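Local coordinates for cation-transporting ATPase, E1-E2 family protein (Streptococcus pneumoniae, PDB 4F2F), which probably exports copper(I) from the cell as a P-type ATPase, its cupredoxin-fold metal-binding domain carrying two copper(I) ions, at residues I19-G24 / N49-I54. Residues are numbered along the deposited sequence; the frame is centred on the assembly and turned at random.
With CU1 (copper (I) ion), chain B; CU1 (copper (I) ion), chain C.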
loop_
_atom_site.group_PDB
_atom_site.type_symbol
_atom_site.label_atom_id
_atom_site.label_comp_id
_atom_site.label_asym_id
_atom_site.label_seq_id
_atom_site.Cartn_x
_atom_site.Cartn_y
_atom_site.Cartn_z
ATOM N N ILE A 19 -0.727 6.622 1.005
ATOM C CA ILE A 19 -2.046 6.054 1.248
ATOM C C ILE A 19 -2.548 6.454 2.629
ATOM O O ILE A 19 -1.839 6.306 3.626
ATOM C CB ILE A 19 -2.031 4.517 1.132
ATOM C CG1 ILE A 19 -1.565 4.095 -0.263
ATOM C CG2 ILE A 19 -3.407 3.939 1.430
ATOM C CD1 ILE A 19 -1.542 2.598 -0.471
ATOM N N GLN A 20 -3.768 6.975 2.676
ATOM C CA GLN A 20 -4.391 7.368 3.930
ATOM C C GLN A 20 -5.257 6.236 4.468
ATOM O O GLN A 20 -6.047 5.647 3.732
ATOM C CB GLN A 20 -5.223 8.626 3.738
ATOM N N ALA A 21 -5.101 5.934 5.752
ATOM C CA ALA A 21 -5.943 4.945 6.408
ATOM C C ALA A 21 -6.988 5.641 7.272
ATOM O O ALA A 21 -6.679 6.152 8.351
ATOM C CB ALA A 21 -5.101 3.991 7.245
ATOM N N GLU A 22 -8.221 5.669 6.779
ATOM C CA GLU A 22 -9.337 6.286 7.486
ATOM C C GLU A 22 -10.619 5.980 6.732
ATOM O O GLU A 22 -10.807 6.445 5.605
ATOM C CB GLU A 22 -9.148 7.799 7.593
ATOM C CG GLU A 22 -10.282 8.501 8.322
ATOM C CD GLU A 22 -10.059 9.993 8.459
ATOM O OE1 GLU A 22 -9.267 10.554 7.672
ATOM O OE2 GLU A 22 -10.674 10.605 9.357
ATOM N N LYS A 23 -11.498 5.197 7.349
ATOM C CA LYS A 23 -12.687 4.713 6.661
ATOM C C LYS A 23 -12.260 4.032 5.367
ATOM O O LYS A 23 -12.695 4.404 4.275
ATOM C CB LYS A 23 -13.647 5.869 6.377
ATOM C CG LYS A 23 -14.140 6.577 7.631
ATOM C CD LYS A 23 -14.914 5.624 8.528
ATOM C CE LYS A 23 -15.497 6.345 9.730
ATOM N NZ LYS A 23 -16.412 5.466 10.513
ATOM N N GLY A 24 -11.395 3.032 5.505
ATOM C CA GLY A 24 -10.803 2.364 4.361
ATOM C C GLY A 24 -9.467 2.979 3.996
ATOM O O GLY A 24 -9.030 3.954 4.613
ATOM N N ASN A 49 -8.195 0.495 16.130
ATOM C CA ASN A 49 -7.141 -0.508 16.029
ATOM C C ASN A 49 -7.329 -1.500 14.882
ATOM O O ASN A 49 -6.482 -2.367 14.664
ATOM C CB ASN A 49 -6.940 -1.248 17.353
ATOM C CG ASN A 49 -5.863 -0.614 18.212
ATOM O OD1 ASN A 49 -5.158 0.296 17.773
ATOM N ND2 ASN A 49 -5.730 -1.095 19.442
ATOM N N CYS A 50 -8.421 -1.368 14.138
ATOM C CA CYS A 50 -8.589 -2.171 12.932
ATOM C C CYS A 50 -7.444 -1.869 11.967
ATOM O O CYS A 50 -7.094 -2.694 11.124
ATOM C CB CYS A 50 -9.942 -1.885 12.274
ATOM S SG CYS A 50 -10.416 -3.038 10.964
ATOM N N TYR A 51 -6.846 -0.688 12.125
ATOM C CA TYR A 51 -5.788 -0.217 11.234
ATOM C C TYR A 51 -4.408 -0.189 11.893
ATOM O O TYR A 51 -3.512 0.509 11.417
ATOM C CB TYR A 51 -6.122 1.187 10.717
ATOM C CG TYR A 51 -7.437 1.284 9.977
ATOM C CD1 TYR A 51 -7.480 1.222 8.592
ATOM C CD2 TYR A 51 -8.634 1.447 10.662
ATOM C CE1 TYR A 51 -8.679 1.316 7.911
ATOM C CE2 TYR A 51 -9.835 1.542 9.991
ATOM C CZ TYR A 51 -9.853 1.475 8.616
ATOM O OH TYR A 51 -11.053 1.568 7.943
ATOM N N LYS A 52 -4.224 -0.946 12.972
ATOM C CA LYS A 52 -2.963 -0.880 13.717
ATOM C C LYS A 52 -1.812 -1.607 13.024
ATOM O O LYS A 52 -0.661 -1.489 13.443
ATOM C CB LYS A 52 -3.131 -1.410 15.145
ATOM C CG LYS A 52 -3.220 -2.924 15.262
ATOM C CD LYS A 52 -3.298 -3.353 16.723
ATOM C CE LYS A 52 -3.146 -4.856 16.860
ATOM N NZ LYS A 52 -3.187 -5.282 18.288
ATOM N N GLU A 53 -2.121 -2.354 11.970
ATOM C CA GLU A 53 -1.099 -3.077 11.218
ATOM C C GLU A 53 -1.329 -2.977 9.715
ATOM O O GLU A 53 -2.457 -2.792 9.258
ATOM C CB GLU A 53 -1.038 -4.545 11.662
ATOM C CG GLU A 53 -0.424 -4.737 13.043
ATOM C CD GLU A 53 -0.848 -6.035 13.702
ATOM O OE1 GLU A 53 -1.565 -6.832 13.061
ATOM O OE2 GLU A 53 -0.467 -6.253 14.873
ATOM N N ILE A 54 -0.239 -3.092 8.963
ATOM C CA ILE A 54 -0.271 -3.081 7.508
ATOM C C ILE A 54 0.263 -4.414 7.004
ATOM O O ILE A 54 1.363 -4.829 7.377
ATOM C CB ILE A 54 0.612 -1.953 6.941
ATOM C CG1 ILE A 54 0.208 -0.605 7.539
ATOM C CG2 ILE A 54 0.541 -1.925 5.417
ATOM C CD1 ILE A 54 1.252 0.477 7.358
HETATM CU CU CU1 B . -8.635 -3.680 9.922
HETATM CU CU CU1 C . -10.717 -4.962 12.043
#
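Ala21, the last residue of strand 14-21, and Tyr51, in the turn that leads into strand 53-56, make the nearest backbone approach, with CA atoms 7.1 Å apart, and no main-chain hydrogen bond joins the two segments. A single side chain spans the gap. Tyr51 holds CG anti to its carbonyl carbon and beside its backbone N (chi1 -58°), which sends the ring across toward the turn at residues 22-24. The ring meets segment 19-24 obliquely at two places, the strand end and the turn that follows it. Near its root, CD1 of Tyr51 rests against CB of Ala21 at 3.9 Å, an apolar touch beside the strand end. At its far end, the hydroxyl OH of Tyr51 accepts a hydrogen bond from the backbone N of Gly24, 2.9 Å long and moderately bent (157° at the hydrogen). The turn itself is closed by a main-chain bond from Glu22 N to Gly24 O, so Gly24 is engaged through both its N and its O, and its backbone angles are ones that suit a residue without a side chain. Thr46 and Gln92 also touch Tyr51, which is buried. One residue earlier in the chain, Cys50 serves the copper site. Its SG lies 2.2 Å from each of the two copper(I) ions, and the carbonyl O of Cys50 also binds one of them; Cys87 completes the binding of that ion, while Met89 and Met91 are among the further ligands of the other. The contact thus illustrates how a cupredoxin fold can tie a metal-bearing segment to a neighbouring turn: one phenol combines an apolar flank with a polar end, satisfying a backbone N-H and anchoring the residue that directly follows the copper-bridging cysteine.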